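Local coordinates for putative glycosyltransferase (Mannosyltransferase) involved in glycosylating the PBCV-1 major capsid protein (Paramecium bursaria Chlorella virus 1, PDB 2P73), which probably transfers a sugar, perhaps mannose, from a nucleotide-sugar donor to glycans of the viral major capsid protein, through an N-terminal GT-A-type domain that binds manganese and UDP, at residues T9-H14 / S60-Q65; G37-Y42 / E68-T73; W75-D80 / V124-K129. All coordinates share one frame; numbering follows the deposited sequence.

Contact 1 of 3, residues T9-H14 / S60-Q65; sequences TILSGH and SWIIQQ. With UDP (uridine-5'-diphosphate), chain C.
Strand 8-13 of the sheet and the helix through residues 60-65 face each other with the axes of these short segments 8.6 Å apart at closest approach and their directions 131° apart, L11 and I63 being the pair with the nearest CA atoms. Into that space the strand sends one substantial side chain, L11. Its CD1 methyl rests on the helix backbone itself, 3.4 Å from I63 CA, a distance tighter than an ordinary carbon contact. The same methyl meets the side chains of two successive residues: it lies 3.7 Å from I63 CB and 3.9 Å from I62 CG2. The leucine reaches this spot with CG held between its own N and carbonyl carbon (chi1 59°). I62 answers from the helix with both branches: CG2, anti to the backbone N, passes under the strand at 3.8 Å from S12 O, while CD1 runs on toward G13, 4.5 Å from its CA. This is the alpha/beta layering of a GT-A, Rossmann-like domain, in which a helix packs on a central sheet and the strand ends deliver the nucleotide site. Here the delivery is direct, since G13 O accepts a hydrogen bond of 2.7 Å from O2' of the UDP ribose. With no side chain at G13, the strand can run close to I62 CD1. Just beyond, the H14 ring lays a face against the uracil, CE1 standing 3.6 Å from UDP N3, and S81 holds its ND1. S12, whose CB points away from the helix, gives its OG to L79 O on the neighbouring strand 75-79.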
loop_
_atom_site.group_PDB
_atom_site.type_symbol
_atom_site.label_atom_id
_atom_site.label_comp_id
_atom_site.label_asym_id
_atom_site.label_seq_id
_atom_site.Cartn_x
_atom_site.Cartn_y
_atom_site.Cartn_z
ATOM N N THR A 9 -8.788 -2.346 7.437
ATOM C CA THR A 9 -8.280 -1.035 7.769
ATOM C C THR A 9 -7.305 -0.616 6.692
ATOM O O THR A 9 -6.281 -1.270 6.467
ATOM C CB THR A 9 -7.584 -1.031 9.143
ATOM O OG1 THR A 9 -8.537 -1.408 10.128
ATOM C CG2 THR A 9 -7.066 0.328 9.498
ATOM N N ILE A 10 -7.653 0.463 6.011
ATOM C CA ILE A 10 -6.823 1.032 5.002
ATOM C C ILE A 10 -5.969 2.075 5.702
ATOM O O ILE A 10 -6.476 2.869 6.481
ATOM C CB ILE A 10 -7.673 1.671 3.868
ATOM C CG1 ILE A 10 -8.585 0.610 3.221
ATOM C CG2 ILE A 10 -6.774 2.337 2.846
ATOM C CD1 ILE A 10 -9.369 1.076 1.979
ATOM N N LEU A 11 -4.666 2.046 5.450
ATOM C CA LEU A 11 -3.761 2.989 6.078
ATOM C C LEU A 11 -2.836 3.622 5.028
ATOM O O LEU A 11 -2.529 3.028 3.989
ATOM C CB LEU A 11 -2.974 2.332 7.243
ATOM C CG LEU A 11 -2.124 1.109 6.853
ATOM C CD1 LEU A 11 -0.789 1.061 7.591
ATOM C CD2 LEU A 11 -2.878 -0.201 7.005
ATOM N N SER A 12 -2.439 4.858 5.296
ATOM C CA SER A 12 -1.548 5.591 4.420
ATOM C C SER A 12 -0.841 6.662 5.249
ATOM O O SER A 12 -0.979 6.703 6.472
ATOM C CB SER A 12 -2.335 6.196 3.260
ATOM O OG SER A 12 -1.478 6.733 2.267
ATOM N N GLY A 13 -0.084 7.519 4.586
ATOM C CA GLY A 13 0.651 8.563 5.267
ATOM C C GLY A 13 1.677 9.142 4.324
ATOM O O GLY A 13 2.154 8.452 3.420
ATOM N N HIS A 14 2.013 10.408 4.530
ATOM C CA HIS A 14 2.964 11.086 3.666
ATOM C C HIS A 14 3.651 12.224 4.389
ATOM O O HIS A 14 2.991 13.077 4.995
ATOM C CB HIS A 14 2.270 11.618 2.407
ATOM C CG HIS A 14 3.211 12.194 1.397
ATOM N ND1 HIS A 14 3.851 11.423 0.447
ATOM C CD2 HIS A 14 3.620 13.470 1.185
ATOM C CE1 HIS A 14 4.610 12.198 -0.309
ATOM N NE2 HIS A 14 4.487 13.444 0.119
ATOM N N SER A 60 5.735 0.266 7.665
ATOM C CA SER A 60 5.840 -0.862 8.596
ATOM C C SER A 60 5.670 -0.407 10.029
ATOM O O SER A 60 5.415 -1.234 10.925
ATOM C CB SER A 60 7.160 -1.611 8.432
ATOM O OG SER A 60 7.100 -2.393 7.269
ATOM N N TRP A 61 5.817 0.903 10.227
ATOM C CA TRP A 61 5.604 1.541 11.509
ATOM C C TRP A 61 4.166 2.079 11.656
ATOM O O TRP A 61 3.583 2.017 12.740
ATOM C CB TRP A 61 6.614 2.674 11.680
ATOM C CG TRP A 61 6.522 3.345 13.002
ATOM C CD1 TRP A 61 7.136 2.958 14.174
ATOM C CD2 TRP A 61 5.783 4.528 13.306
ATOM N NE1 TRP A 61 6.809 3.829 15.189
ATOM C CE2 TRP A 61 5.984 4.805 14.685
ATOM C CE3 TRP A 61 4.968 5.385 12.551
ATOM C CZ2 TRP A 61 5.393 5.903 15.325
ATOM C CZ3 TRP A 61 4.378 6.489 13.191
ATOM C CH2 TRP A 61 4.597 6.734 14.566
ATOM N N ILE A 62 3.616 2.620 10.571
ATOM C CA ILE A 62 2.259 3.170 10.555
ATOM C C ILE A 62 1.235 2.053 10.743
ATOM O O ILE A 62 0.199 2.259 11.361
ATOM C CB ILE A 62 1.984 3.982 9.235
ATOM C CG1 ILE A 62 2.913 5.210 9.142
ATOM C CG2 ILE A 62 0.504 4.407 9.119
ATOM C CD1 ILE A 62 3.125 5.749 7.698
ATOM N N ILE A 63 1.530 0.859 10.233
ATOM C CA ILE A 63 0.619 -0.272 10.402
ATOM C C ILE A 63 0.423 -0.608 11.881
ATOM O O ILE A 63 -0.600 -1.175 12.266
ATOM C CB ILE A 63 1.048 -1.523 9.572
ATOM C CG1 ILE A 63 -0.089 -2.549 9.536
ATOM C CG2 ILE A 63 2.316 -2.145 10.126
ATOM C CD1 ILE A 63 0.231 -3.812 8.806
ATOM N N GLN A 64 1.397 -0.238 12.707
ATOM C CA GLN A 64 1.332 -0.519 14.129
ATOM C C GLN A 64 0.516 0.519 14.851
ATOM O O GLN A 64 -0.112 0.208 15.844
ATOM C CB GLN A 64 2.727 -0.584 14.713
ATOM C CG GLN A 64 3.702 -0.913 13.658
ATOM C CD GLN A 64 4.601 -1.998 14.057
ATOM O OE1 GLN A 64 4.409 -3.157 13.640
ATOM N NE2 GLN A 64 5.610 -1.664 14.885
ATOM N N GLN A 65 0.555 1.751 14.350
ATOM C CA GLN A 65 -0.338 2.806 14.779
ATOM C C GLN A 65 -1.779 2.426 14.407
ATOM O O GLN A 65 -2.687 2.551 15.227
ATOM C CB GLN A 65 0.030 4.115 14.081
ATOM C CG GLN A 65 1.384 4.673 14.430
ATOM C CD GLN A 65 1.314 5.570 15.647
ATOM O OE1 GLN A 65 1.156 5.092 16.772
ATOM N NE2 GLN A 65 1.412 6.887 15.427
HETATM N N1 UDP C . 7.186 8.783 1.080
HETATM C C2 UDP C . 7.058 9.973 1.789
HETATM N N3 UDP C . 7.630 11.120 1.322
HETATM C C4 UDP C . 8.315 11.115 0.132
HETATM C C5 UDP C . 8.439 9.917 -0.590
HETATM C C6 UDP C . 8.098 8.721 0.052
HETATM O O2 UDP C . 6.475 10.043 2.857
HETATM O O4 UDP C . 8.804 12.179 -0.254
HETATM C "C1'" UDP C . 6.555 7.562 1.619
HETATM C "C2'" UDP C . 5.061 7.703 1.389
HETATM O "O2'" UDP C . 4.396 7.265 2.553
HETATM C "C3'" UDP C . 4.784 6.824 0.183
HETATM C "C4'" UDP C . 5.931 5.811 0.186
HETATM O "O4'" UDP C . 6.980 6.379 0.957
HETATM O "O3'" UDP C . 3.511 6.229 0.299
HETATM C "C5'" UDP C . 6.473 5.475 -1.192
HETATM O "O5'" UDP C . 6.809 6.670 -1.859
HETATM P PA UDP C . 6.559 6.802 -3.431
HETATM O O1A UDP C . 5.152 6.463 -3.759
HETATM O O2A UDP C . 6.935 8.109 -3.979
HETATM O O3A UDP C . 7.458 5.616 -4.080
HETATM P PB UDP C . 7.265 5.059 -5.578
HETATM O O1B UDP C . 5.988 4.321 -5.787
HETATM O O2B UDP C . 7.239 6.192 -6.534
HETATM O O3B UDP C . 8.376 4.104 -5.883
#

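Contact 2 of 3, residues G37-Y42 / E68-T73; sequences GYNFYY and EKFPST
N39, the first residue of strand 39-43, meets F70 as a flat lid on a flat ring. Its CB sits 3.5 Å from the centroid of the F70 ring, only 6° off the ring normal, a CH-pi contact over the face. The amide continues the same layer, with CG 3.5 Å from F70 CD1 and the amide plane within 5° of the ring plane; asparagine and phenylalanine point in opposing senses as they overlap. A first torsion of -51° brings the asparagine CG over the ring, and the turn about CB-CG lays the amide flat. Next in sequence, F40 turns its side chain away and contributes its carbonyl, whose O is 3.8 Å from F70 CE2. These residues form an outermost strand of the central sheet of the GT-A-like fold, and F70 is where helix 59-69 gives way to a type I turn, F70 to T73, leading to strand 75-79, on the other side of strand 8-13. Within that turn F70 O accepts from both T73 N and T73 OG1, the hydroxyl bond being 2.6 Å and directed at a lone pair. Further along the strand comes Y41, which offers CB to the edge of the F70 ring, 4.0 Å from CE2. K69 CD approaches the tyrosine in the plane of its ring, 3.9 Å from Y41 CD1, while K69 CG lies over the face of F70 opposite N39, leaving the phenylalanine ring sandwiched.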
loop_
_atom_site.group_PDB
_atom_site.type_symbol
_atom_site.label_atom_id
_atom_site.label_comp_id
_atom_site.label_asym_id
_atom_site.label_seq_id
_atom_site.Cartn_x
_atom_site.Cartn_y
_atom_site.Cartn_z
ATOM N N GLY A 37 -17.627 1.145 4.810
ATOM C CA GLY A 37 -17.471 0.841 6.238
ATOM C C GLY A 37 -16.072 0.355 6.613
ATOM O O GLY A 37 -15.887 -0.299 7.652
ATOM N N TYR A 38 -15.075 0.672 5.789
ATOM C CA TYR A 38 -13.690 0.338 6.145
ATOM C C TYR A 38 -13.124 1.372 7.110
ATOM O O TYR A 38 -13.469 2.548 7.025
ATOM C CB TYR A 38 -12.783 0.275 4.912
ATOM C CG TYR A 38 -13.260 -0.650 3.825
ATOM C CD1 TYR A 38 -13.800 -1.904 4.127
ATOM C CD2 TYR A 38 -13.157 -0.282 2.491
ATOM C CE1 TYR A 38 -14.226 -2.754 3.124
ATOM C CE2 TYR A 38 -13.577 -1.130 1.475
ATOM C CZ TYR A 38 -14.108 -2.357 1.803
ATOM O OH TYR A 38 -14.524 -3.186 0.810
ATOM N N ASN A 39 -12.254 0.943 8.016
ATOM C CA ASN A 39 -11.524 1.897 8.832
ATOM C C ASN A 39 -10.440 2.548 8.002
ATOM O O ASN A 39 -9.856 1.920 7.107
ATOM C CB ASN A 39 -10.921 1.238 10.080
ATOM C CG ASN A 39 -11.932 0.430 10.870
ATOM O OD1 ASN A 39 -11.697 -0.739 11.167
ATOM N ND2 ASN A 39 -13.061 1.046 11.215
ATOM N N PHE A 40 -10.165 3.809 8.298
ATOM C CA PHE A 40 -9.145 4.536 7.585
ATOM C C PHE A 40 -8.145 5.091 8.577
ATOM O O PHE A 40 -8.513 5.877 9.459
ATOM C CB PHE A 40 -9.761 5.673 6.770
ATOM C CG PHE A 40 -8.744 6.484 6.004
ATOM C CD1 PHE A 40 -7.757 5.855 5.240
ATOM C CD2 PHE A 40 -8.771 7.870 6.044
ATOM C CE1 PHE A 40 -6.809 6.591 4.540
ATOM C CE2 PHE A 40 -7.839 8.619 5.327
ATOM C CZ PHE A 40 -6.855 7.978 4.577
ATOM N N TYR A 41 -6.884 4.669 8.456
ATOM C CA TYR A 41 -5.838 5.281 9.268
ATOM C C TYR A 41 -4.848 6.066 8.415
ATOM O O TYR A 41 -4.240 5.509 7.493
ATOM C CB TYR A 41 -5.113 4.261 10.148
ATOM C CG TYR A 41 -4.151 4.935 11.081
ATOM C CD1 TYR A 41 -4.581 5.428 12.309
ATOM C CD2 TYR A 41 -2.825 5.129 10.720
ATOM C CE1 TYR A 41 -3.720 6.071 13.157
ATOM C CE2 TYR A 41 -1.955 5.785 11.559
ATOM C CZ TYR A 41 -2.406 6.254 12.776
ATOM O OH TYR A 41 -1.539 6.901 13.617
ATOM N N TYR A 42 -4.698 7.356 8.732
ATOM C CA TYR A 42 -3.719 8.213 8.078
ATOM C C TYR A 42 -2.727 8.772 9.085
ATOM O O TYR A 42 -3.113 9.419 10.056
ATOM C CB TYR A 42 -4.405 9.365 7.347
ATOM C CG TYR A 42 -3.550 9.965 6.255
ATOM C CD1 TYR A 42 -3.470 9.367 5.007
ATOM C CD2 TYR A 42 -2.810 11.125 6.479
ATOM C CE1 TYR A 42 -2.687 9.912 3.998
ATOM C CE2 TYR A 42 -2.021 11.681 5.476
ATOM C CZ TYR A 42 -1.970 11.071 4.240
ATOM O OH TYR A 42 -1.191 11.616 3.251
ATOM N N GLU A 68 -3.141 -0.343 16.658
ATOM C CA GLU A 68 -3.472 0.074 18.005
ATOM C C GLU A 68 -4.773 0.877 17.988
ATOM O O GLU A 68 -5.577 0.764 18.897
ATOM C CB GLU A 68 -2.315 0.880 18.618
ATOM N N LYS A 69 -4.991 1.672 16.947
ATOM C CA LYS A 69 -6.277 2.352 16.796
ATOM C C LYS A 69 -7.432 1.399 16.457
ATOM O O LYS A 69 -8.537 1.572 16.949
ATOM C CB LYS A 69 -6.214 3.495 15.771
ATOM C CG LYS A 69 -7.349 4.477 15.995
ATOM C CD LYS A 69 -7.447 5.566 14.946
ATOM C CE LYS A 69 -8.558 6.546 15.370
ATOM N NZ LYS A 69 -8.669 7.738 14.476
ATOM N N PHE A 70 -7.171 0.396 15.627
ATOM C CA PHE A 70 -8.221 -0.503 15.162
ATOM C C PHE A 70 -7.957 -1.990 15.477
ATOM O O PHE A 70 -7.802 -2.796 14.558
ATOM C CB PHE A 70 -8.467 -0.298 13.654
ATOM C CG PHE A 70 -8.901 1.100 13.279
ATOM C CD1 PHE A 70 -10.163 1.575 13.622
ATOM C CD2 PHE A 70 -8.045 1.937 12.565
ATOM C CE1 PHE A 70 -10.569 2.876 13.256
ATOM C CE2 PHE A 70 -8.429 3.215 12.190
ATOM C CZ PHE A 70 -9.693 3.694 12.540
ATOM N N PRO A 71 -7.942 -2.365 16.780
ATOM C CA PRO A 71 -7.516 -3.717 17.206
ATOM C C PRO A 71 -8.316 -4.887 16.618
ATOM O O PRO A 71 -7.814 -6.008 16.556
ATOM C CB PRO A 71 -7.677 -3.685 18.732
ATOM C CG PRO A 71 -8.613 -2.529 19.009
ATOM C CD PRO A 71 -8.340 -1.528 17.927
ATOM N N SER A 72 -9.539 -4.628 16.176
ATOM C CA SER A 72 -10.390 -5.695 15.657
ATOM C C SER A 72 -10.172 -6.045 14.168
ATOM O O SER A 72 -10.831 -6.955 13.647
ATOM C CB SER A 72 -11.851 -5.364 15.957
ATOM O OG SER A 72 -12.043 -5.326 17.371
ATOM N N THR A 73 -9.254 -5.322 13.507
ATOM C CA THR A 73 -8.965 -5.470 12.065
ATOM C C THR A 73 -8.500 -6.869 11.723
ATOM O O THR A 73 -7.680 -7.435 12.447
ATOM C CB THR A 73 -7.841 -4.517 11.629
ATOM O OG1 THR A 73 -8.191 -3.177 11.978
ATOM C CG2 THR A 73 -7.594 -4.598 10.128
#

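Contact 3 of 3, residues W75-D80 / V124-K129; sequences WFLWLD and VKFVHK. With MN (manganese (II) ion), chain B; UDP (uridine-5'-diphosphate), chain C.
F126 presents a ring face, and L77 covers it: the CD1 methyl stands 3.7 Å from the ring centroid and 6° off its normal. A first torsion of 172° swings the isobutyl group of L77 toward strand 124-128, where CD1 also touches V124 CG1. Beside it L79 CD2 nests against V124 CG2 at 3.7 Å, the two side chains pointing the same way. At the far end of this face the W75 indole receives H128: CB sits over the six-membered ring, and the imidazole turns an edge to it in a T-shaped pair, planes at 86°. The opposite face carries F76, W78, K125 and V127. There the edge of the F76 ring abuts K129 CA at 3.9 Å, and K125 runs on to salt bridges with E135 and E153. Four backbone hydrogen bonds, in the F76-V127 and W78-K125 pairs, fasten this antiparallel ladder. From within it W78 reaches past the end, NE1 donating to D80 OD1 at 2.7 Å, while D80 OD2 binds manganese at 2.4 Å; D82, H195 and UDP O1A and O1B also bind the metal. Manganese and the indole N-H thus hold different oxygens of D80, which should limit rotation of this DxD carboxylate beside the diphosphate.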
loop_
_atom_site.group_PDB
_atom_site.type_symbol
_atom_site.label_atom_id
_atom_site.label_comp_id
_atom_site.label_asym_id
_atom_site.label_seq_id
_atom_site.Cartn_x
_atom_site.Cartn_y
_atom_site.Cartn_z
ATOM N N TRP A 75 -7.599 -7.549 8.114
ATOM C CA TRP A 75 -6.652 -7.217 7.057
ATOM C C TRP A 75 -6.281 -5.730 7.099
ATOM O O TRP A 75 -7.161 -4.860 7.146
ATOM C CB TRP A 75 -7.226 -7.573 5.688
ATOM C CG TRP A 75 -7.328 -9.059 5.436
ATOM C CD1 TRP A 75 -8.442 -9.839 5.578
ATOM C CD2 TRP A 75 -6.280 -9.930 4.982
ATOM N NE1 TRP A 75 -8.148 -11.147 5.247
ATOM C CE2 TRP A 75 -6.827 -11.231 4.890
ATOM C CE3 TRP A 75 -4.928 -9.735 4.643
ATOM C CZ2 TRP A 75 -6.074 -12.335 4.468
ATOM C CZ3 TRP A 75 -4.176 -10.836 4.234
ATOM C CH2 TRP A 75 -4.756 -12.120 4.151
ATOM N N PHE A 76 -4.985 -5.440 7.118
ATOM C CA PHE A 76 -4.524 -4.049 6.980
ATOM C C PHE A 76 -4.120 -3.847 5.540
ATOM O O PHE A 76 -3.437 -4.699 4.954
ATOM C CB PHE A 76 -3.350 -3.742 7.905
ATOM C CG PHE A 76 -3.680 -3.872 9.377
ATOM C CD1 PHE A 76 -4.182 -2.784 10.096
ATOM C CD2 PHE A 76 -3.473 -5.078 10.043
ATOM C CE1 PHE A 76 -4.476 -2.899 11.447
ATOM C CE2 PHE A 76 -3.773 -5.201 11.406
ATOM C CZ PHE A 76 -4.274 -4.099 12.106
ATOM N N LEU A 77 -4.560 -2.741 4.954
ATOM C CA LEU A 77 -4.231 -2.458 3.569
ATOM C C LEU A 77 -3.447 -1.168 3.455
ATOM O O LEU A 77 -3.986 -0.079 3.704
ATOM C CB LEU A 77 -5.479 -2.431 2.682
ATOM C CG LEU A 77 -5.285 -1.965 1.235
ATOM C CD1 LEU A 77 -4.274 -2.847 0.463
ATOM C CD2 LEU A 77 -6.630 -1.869 0.484
ATOM N N TRP A 78 -2.172 -1.308 3.081
ATOM C CA TRP A 78 -1.323 -0.176 2.816
ATOM C C TRP A 78 -1.528 0.292 1.381
ATOM O O TRP A 78 -1.474 -0.507 0.443
ATOM C CB TRP A 78 0.160 -0.503 3.025
ATOM C CG TRP A 78 1.016 0.655 2.570
ATOM C CD1 TRP A 78 1.680 0.783 1.359
ATOM C CD2 TRP A 78 1.278 1.858 3.295
ATOM N NE1 TRP A 78 2.341 1.988 1.312
ATOM C CE2 TRP A 78 2.095 2.676 2.474
ATOM C CE3 TRP A 78 0.901 2.331 4.562
ATOM C CZ2 TRP A 78 2.542 3.945 2.888
ATOM C CZ3 TRP A 78 1.355 3.587 4.968
ATOM C CH2 TRP A 78 2.175 4.370 4.142
ATOM N N LEU A 79 -1.797 1.586 1.243
ATOM C CA LEU A 79 -1.817 2.262 -0.043
ATOM C C LEU A 79 -0.844 3.417 0.030
ATOM O O LEU A 79 -0.881 4.237 0.961
ATOM C CB LEU A 79 -3.202 2.816 -0.357
ATOM C CG LEU A 79 -4.401 1.884 -0.387
ATOM C CD1 LEU A 79 -5.651 2.678 -0.639
ATOM C CD2 LEU A 79 -4.222 0.791 -1.424
ATOM N N ASP A 80 0.057 3.459 -0.939
ATOM C CA ASP A 80 0.962 4.580 -1.073
ATOM C C ASP A 80 0.157 5.864 -1.241
ATOM O O ASP A 80 -0.957 5.856 -1.795
ATOM C CB ASP A 80 1.843 4.388 -2.288
ATOM C CG ASP A 80 3.159 3.667 -1.976
ATOM O OD1 ASP A 80 3.434 3.287 -0.825
ATOM O OD2 ASP A 80 3.953 3.476 -2.908
ATOM N N VAL A 124 0.602 -1.116 -2.966
ATOM C CA VAL A 124 -0.659 -1.643 -2.449
ATOM C C VAL A 124 -0.315 -3.003 -1.836
ATOM O O VAL A 124 0.162 -3.909 -2.546
ATOM C CB VAL A 124 -1.714 -1.798 -3.565
ATOM C CG1 VAL A 124 -2.973 -2.484 -3.045
ATOM C CG2 VAL A 124 -2.040 -0.453 -4.185
ATOM N N LYS A 125 -0.538 -3.148 -0.536
ATOM C CA LYS A 125 -0.130 -4.358 0.168
ATOM C C LYS A 125 -1.187 -4.773 1.183
ATOM O O LYS A 125 -1.592 -3.975 2.028
ATOM C CB LYS A 125 1.214 -4.144 0.867
ATOM C CG LYS A 125 1.735 -5.371 1.597
ATOM C CD LYS A 125 3.166 -5.166 2.069
ATOM C CE LYS A 125 3.242 -4.110 3.159
ATOM N NZ LYS A 125 4.557 -4.126 3.857
ATOM N N PHE A 126 -1.632 -6.022 1.098
ATOM C CA PHE A 126 -2.537 -6.567 2.123
ATOM C C PHE A 126 -1.763 -7.323 3.177
ATOM O O PHE A 126 -1.024 -8.260 2.844
ATOM C CB PHE A 126 -3.566 -7.520 1.531
ATOM C CG PHE A 126 -4.608 -6.848 0.712
ATOM C CD1 PHE A 126 -5.820 -6.492 1.275
ATOM C CD2 PHE A 126 -4.381 -6.577 -0.635
ATOM C CE1 PHE A 126 -6.798 -5.877 0.506
ATOM C CE2 PHE A 126 -5.357 -5.955 -1.408
ATOM C CZ PHE A 126 -6.567 -5.610 -0.835
ATOM N N VAL A 127 -1.944 -6.936 4.440
ATOM C CA VAL A 127 -1.252 -7.576 5.553
ATOM C C VAL A 127 -2.280 -8.099 6.574
ATOM O O VAL A 127 -3.049 -7.327 7.170
ATOM C CB VAL A 127 -0.263 -6.597 6.258
ATOM C CG1 VAL A 127 0.629 -7.343 7.232
ATOM C CG2 VAL A 127 0.585 -5.837 5.260
ATOM N N HIS A 128 -2.298 -9.409 6.763
ATOM C CA HIS A 128 -3.180 -10.025 7.735
ATOM C C HIS A 128 -2.689 -9.624 9.117
ATOM O O HIS A 128 -1.470 -9.453 9.318
ATOM C CB HIS A 128 -3.179 -11.543 7.568
ATOM C CG HIS A 128 -4.226 -12.248 8.375
ATOM N ND1 HIS A 128 -4.010 -12.668 9.674
ATOM C CD2 HIS A 128 -5.485 -12.630 8.060
ATOM C CE1 HIS A 128 -5.101 -13.260 10.128
ATOM N NE2 HIS A 128 -6.009 -13.252 9.167
ATOM N N LYS A 129 -3.632 -9.459 10.053
ATOM C CA LYS A 129 -3.318 -9.083 11.433
ATOM C C LYS A 129 -2.248 -9.952 12.076
ATOM O O LYS A 129 -1.515 -9.469 12.925
ATOM C CB LYS A 129 -4.583 -9.094 12.327
ATOM C CG LYS A 129 -5.255 -10.458 12.482
ATOM C CD LYS A 129 -6.296 -10.461 13.605
ATOM C CE LYS A 129 -7.114 -11.752 13.602
ATOM N NZ LYS A 129 -8.281 -11.735 14.580
HETATM MN MN MN B . 3.919 4.912 -4.826
HETATM N N1 UDP C . 7.186 8.783 1.080
HETATM C C2 UDP C . 7.058 9.973 1.789
HETATM N N3 UDP C . 7.630 11.120 1.322
HETATM C C4 UDP C . 8.315 11.115 0.132
HETATM C C5 UDP C . 8.439 9.917 -0.590
HETATM C C6 UDP C . 8.098 8.721 0.052
HETATM O O2 UDP C . 6.475 10.043 2.857
HETATM O O4 UDP C . 8.804 12.179 -0.254
HETATM C "C1'" UDP C . 6.555 7.562 1.619
HETATM C "C2'" UDP C . 5.061 7.703 1.389
HETATM O "O2'" UDP C . 4.396 7.265 2.553
HETATM C "C3'" UDP C . 4.784 6.824 0.183
HETATM C "C4'" UDP C . 5.931 5.811 0.186
HETATM O "O4'" UDP C . 6.980 6.379 0.957
HETATM O "O3'" UDP C . 3.511 6.229 0.299
HETATM C "C5'" UDP C . 6.473 5.475 -1.192
HETATM O "O5'" UDP C . 6.809 6.670 -1.859
HETATM P PA UDP C . 6.559 6.802 -3.431
HETATM O O1A UDP C . 5.152 6.463 -3.759
HETATM O O2A UDP C . 6.935 8.109 -3.979
HETATM O O3A UDP C . 7.458 5.616 -4.080
HETATM P PB UDP C . 7.265 5.059 -5.578
HETATM O O1B UDP C . 5.988 4.321 -5.787
HETATM O O2B UDP C . 7.239 6.192 -6.534
HETATM O O3B UDP C . 8.376 4.104 -5.883
#

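Three contacts share one mixed sheet, whose strands run 39-43, 8-13, 75-79 and 124-128 across this part of the fold, and their centres lie 9 to 11 Å apart. Contacts 1 and 2 both use helix 59-69, and their segments alternate along the chain; contact 3 opens after both have closed. Strand 8-13 is bonded on both edges, through I10 O to Y41 N and through T9 O to L77 N, while T73 OG1 pairs with T9 OG1. Contacts 1 and 3 end at UDP and contact 2 lies farther back: the sheet thereby brings the ribose-binding glycine and the metal-binding aspartate to one site.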